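Local coordinates for protein phage related exonuclease (Haemophilus somnus 129PT, PDB 3K93) that is probably a phage-related exonuclease, a hydrolase that would cleave nucleic acid from its ends, and binds a sodium ion in the crystal, at residues F157-T162 / I186-T191. Sequence-based numbering, arbitrary orientation.
Sequences FVLFPT and IRRITT
F157 and T190 form an antiparallel hydrogen-bonded pair: F157 N donates to T190 O, and T190 N donates to F157 O at 2.9 Å. The next pair, V158 with I189, is non-hydrogen-bonded, its CA atoms 4.5 Å apart, and CA-H...O contacts from I189 to F157 O and from V158 to R188 O flank it. One step further, L159 N donates to R188 O at 2.9 Å, just before strand 189-195.

L159 O is met by a side chain. The R188 chain bends at chi3 (-79°), which sets NE; NH1 donates to L159 O at 2.6 Å, in the carbonyl plane and 10° out of the guanidinium plane. The arginine chain crosses the L159 side chain at about a right angle, with CB to CB at 4.1 Å. V158 and I189 lie side by side on one face, CG1 to CG1 at 3.8 Å, packed against L74 and T78 of helix 68-79. F157 and T190 point to the other face, toward helix 125-135; there T190 O lies at the edge of the F157 ring, while T190 OG1 bonds to P122 O and F123 O.

R188 NE also bonds to I183 O, so the buried arginine joins segment 157-162 to the connection that follows helix 173-181. Two backbone carbonyls thus grip one guanidinium, which limits its rotation and probably helps to offset its positive charge.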
ATOM      1  N   PHE A 157      -6.953  19.099 -16.511  1.00 14.51           N
ATOM      2  CA  PHE A 157      -6.870  18.955 -15.065  1.00 13.52           C
ATOM      3  C   PHE A 157      -7.186  20.337 -14.495  1.00 13.43           C
ATOM      4  O   PHE A 157      -6.497  21.298 -14.821  1.00 11.99           O
ATOM      5  CB  PHE A 157      -5.467  18.554 -14.645  1.00 13.45           C
ATOM      6  CG  PHE A 157      -5.100  17.176 -15.049  1.00 13.45           C
ATOM      7  CD1 PHE A 157      -5.531  16.096 -14.308  1.00 14.56           C
ATOM      8  CD2 PHE A 157      -4.316  16.946 -16.151  1.00 13.80           C
ATOM      9  CE1 PHE A 157      -5.193  14.814 -14.678  1.00 14.61           C
ATOM     10  CE2 PHE A 157      -3.971  15.657 -16.515  1.00 13.95           C
ATOM     11  CZ  PHE A 157      -4.417  14.602 -15.796  1.00 14.62           C
ATOM     12  N   VAL A 158      -8.223  20.401 -13.642  1.00 13.02           N
ATOM     13  CA  VAL A 158      -8.723  21.649 -13.089  0.50 12.36           C
ATOM     14  C   VAL A 158      -8.899  21.556 -11.573  1.00 12.70           C
ATOM     15  O   VAL A 158      -9.474  20.576 -11.051  1.00 13.31           O
ATOM     16  CB  VAL A 158     -10.039  22.060 -13.764  0.50 12.45           C
ATOM     17  CG1 VAL A 158      -9.777  22.465 -15.207  0.50 11.14           C
ATOM     18  CG2 VAL A 158     -11.051  20.939 -13.704  0.50 11.78           C
ATOM     19  N   LEU A 159      -8.376  22.554 -10.860  1.00 12.62           N
ATOM     20  CA  LEU A 159      -8.474  22.644  -9.398  1.00 12.05           C
ATOM     21  C   LEU A 159      -9.409  23.771  -9.024  1.00 12.23           C
ATOM     22  O   LEU A 159      -9.105  24.960  -9.270  1.00 11.05           O
ATOM     23  CB  LEU A 159      -7.094  22.912  -8.756  1.00 11.77           C
ATOM     24  CG  LEU A 159      -7.125  23.007  -7.231  1.00 12.15           C
ATOM     25  CD1 LEU A 159      -7.642  21.696  -6.586  1.00  8.53           C
ATOM     26  CD2 LEU A 159      -5.739  23.436  -6.628  1.00  9.91           C
ATOM     27  N   PHE A 160     -10.549  23.402  -8.443  1.00 11.99           N
ATOM     28  CA  PHE A 160     -11.448  24.348  -7.844  1.00 12.51           C
ATOM     29  C   PHE A 160     -11.435  24.079  -6.349  1.00 12.01           C
ATOM     30  O   PHE A 160     -11.074  22.979  -5.921  1.00 11.68           O
ATOM     31  CB  PHE A 160     -12.895  24.107  -8.340  1.00 13.06           C
ATOM     32  CG  PHE A 160     -13.093  24.319  -9.822  1.00 14.35           C
ATOM     33  CD1 PHE A 160     -13.091  25.595 -10.357  1.00 15.25           C
ATOM     34  CD2 PHE A 160     -13.317  23.250 -10.669  1.00 17.61           C
ATOM     35  CE1 PHE A 160     -13.273  25.808 -11.705  1.00 15.55           C
ATOM     36  CE2 PHE A 160     -13.520  23.471 -12.057  1.00 18.01           C
ATOM     37  CZ  PHE A 160     -13.493  24.756 -12.560  1.00 15.59           C
ATOM     38  N   PRO A 161     -11.908  25.031  -5.562  1.00 11.71           N
ATOM     39  CA  PRO A 161     -12.125  24.744  -4.141  1.00 12.44           C
ATOM     40  C   PRO A 161     -13.086  23.600  -3.943  1.00 13.60           C
ATOM     41  O   PRO A 161     -14.019  23.443  -4.736  1.00 14.44           O
ATOM     42  CB  PRO A 161     -12.759  26.030  -3.598  1.00 11.73           C
ATOM     43  CG  PRO A 161     -12.603  27.026  -4.618  1.00 12.31           C
ATOM     44  CD  PRO A 161     -12.344  26.382  -5.926  1.00 11.58           C
ATOM     45  N   THR A 162     -12.877  22.805  -2.892  1.00 14.49           N
ATOM     46  CA  THR A 162     -13.742  21.687  -2.607  1.00 14.96           C
ATOM     47  C   THR A 162     -15.049  22.220  -2.027  1.00 15.75           C
ATOM     48  O   THR A 162     -15.016  23.003  -1.109  1.00 15.91           O
ATOM     49  CB  THR A 162     -13.043  20.695  -1.637  1.00 15.58           C
ATOM     50  OG1 THR A 162     -11.879  20.166  -2.284  1.00 14.13           O
ATOM     51  CG2 THR A 162     -13.954  19.524  -1.247  1.00 14.52           C
ATOM     52  N   ILE A 186      -6.329  30.926 -13.784  1.00 14.36           N
ATOM     53  CA  ILE A 186      -5.536  30.514 -14.935  1.00 14.84           C
ATOM     54  C   ILE A 186      -4.358  29.612 -14.563  1.00 14.86           C
ATOM     55  O   ILE A 186      -3.947  28.847 -15.401  1.00 15.28           O
ATOM     56  CB  ILE A 186      -5.083  31.671 -15.915  1.00 15.65           C
ATOM     57  CG1 ILE A 186      -4.407  32.815 -15.192  1.00 17.48           C
ATOM     58  CG2 ILE A 186      -6.290  32.237 -16.768  1.00 15.23           C
ATOM     59  CD1 ILE A 186      -3.252  32.425 -14.381  1.00 20.03           C
ATOM     60  N   ARG A 187      -3.865  29.647 -13.317  1.00 13.97           N
ATOM     61  CA  ARG A 187      -2.824  28.694 -12.882  1.00 14.41           C
ATOM     62  C   ARG A 187      -3.360  27.350 -12.380  1.00 14.21           C
ATOM     63  O   ARG A 187      -2.568  26.435 -12.061  1.00 13.93           O
ATOM     64  CB  ARG A 187      -1.946  29.311 -11.804  1.00 15.04           C
ATOM     65  CG  ARG A 187      -0.992  30.394 -12.371  1.00 16.83           C
ATOM     66  CD  ARG A 187      -0.433  31.227 -11.289  1.00 19.73           C
ATOM     67  NE  ARG A 187       0.410  32.304 -11.809  1.00 22.69           N
ATOM     68  CZ  ARG A 187       1.111  33.142 -11.047  1.00 23.26           C
ATOM     69  NH1 ARG A 187       1.075  33.047  -9.723  1.00 23.74           N
ATOM     70  NH2 ARG A 187       1.854  34.083 -11.609  1.00 24.55           N
ATOM     71  N   ARG A 188      -4.682  27.221 -12.316  1.00 12.94           N
ATOM     72  CA  ARG A 188      -5.303  26.010 -11.783  1.00 13.22           C
ATOM     73  C   ARG A 188      -5.898  25.114 -12.863  1.00 13.03           C
ATOM     74  O   ARG A 188      -6.677  24.233 -12.554  1.00 13.73           O
ATOM     75  CB  ARG A 188      -6.351  26.375 -10.723  1.00 12.83           C
ATOM     76  CG  ARG A 188      -5.691  26.809  -9.439  1.00 12.76           C
ATOM     77  CD  ARG A 188      -6.689  27.062  -8.317  1.00 15.23           C
ATOM     78  NE  ARG A 188      -7.355  28.356  -8.436  1.00 16.13           N
ATOM     79  CZ  ARG A 188      -8.649  28.553  -8.681  1.00 21.27           C
ATOM     80  NH1 ARG A 188      -9.498  27.548  -8.860  1.00 23.34           N
ATOM     81  NH2 ARG A 188      -9.119  29.792  -8.759  1.00 21.23           N
ATOM     82  N   ILE A 189      -5.544  25.360 -14.128  1.00 12.45           N
ATOM     83  CA  ILE A 189      -5.887  24.451 -15.222  1.00 12.53           C
ATOM     84  C   ILE A 189      -4.575  24.050 -15.871  1.00 12.59           C
ATOM     85  O   ILE A 189      -3.787  24.910 -16.210  1.00 12.91           O
ATOM     86  CB  ILE A 189      -6.929  25.063 -16.243  1.00 11.63           C
ATOM     87  CG1 ILE A 189      -7.175  24.088 -17.403  1.00 12.88           C
ATOM     88  CG2 ILE A 189      -6.503  26.401 -16.751  1.00 11.75           C
ATOM     89  CD1 ILE A 189      -8.404  24.418 -18.253  1.00  9.83           C
ATOM     90  N   THR A 190      -4.336  22.752 -16.006  1.00 12.40           N
ATOM     91  CA  THR A 190      -3.210  22.238 -16.758  1.00 12.61           C
ATOM     92  C   THR A 190      -3.762  21.241 -17.737  1.00 13.02           C
ATOM     93  O   THR A 190      -4.488  20.315 -17.334  1.00 13.49           O
ATOM     94  CB  THR A 190      -2.156  21.553 -15.867  1.00 13.05           C
ATOM     95  OG1 THR A 190      -1.676  22.493 -14.909  1.00 15.63           O
ATOM     96  CG2 THR A 190      -0.938  21.049 -16.700  1.00 10.33           C
ATOM     97  N   THR A 191      -3.430  21.434 -19.025  1.00 13.47           N
ATOM     98  CA  THR A 191      -3.991  20.641 -20.124  1.00 13.79           C
ATOM     99  C   THR A 191      -2.931  19.701 -20.717  1.00 14.13           C
ATOM    100  O   THR A 191      -1.807  20.129 -20.909  1.00 14.60           O
ATOM    101  CB  THR A 191      -4.537  21.547 -21.246  1.00 14.40           C
ATOM    102  OG1 THR A 191      -5.640  22.309 -20.745  1.00 14.65           O
ATOM    103  CG2 THR A 191      -5.041  20.703 -22.424  1.00 12.11           C
TER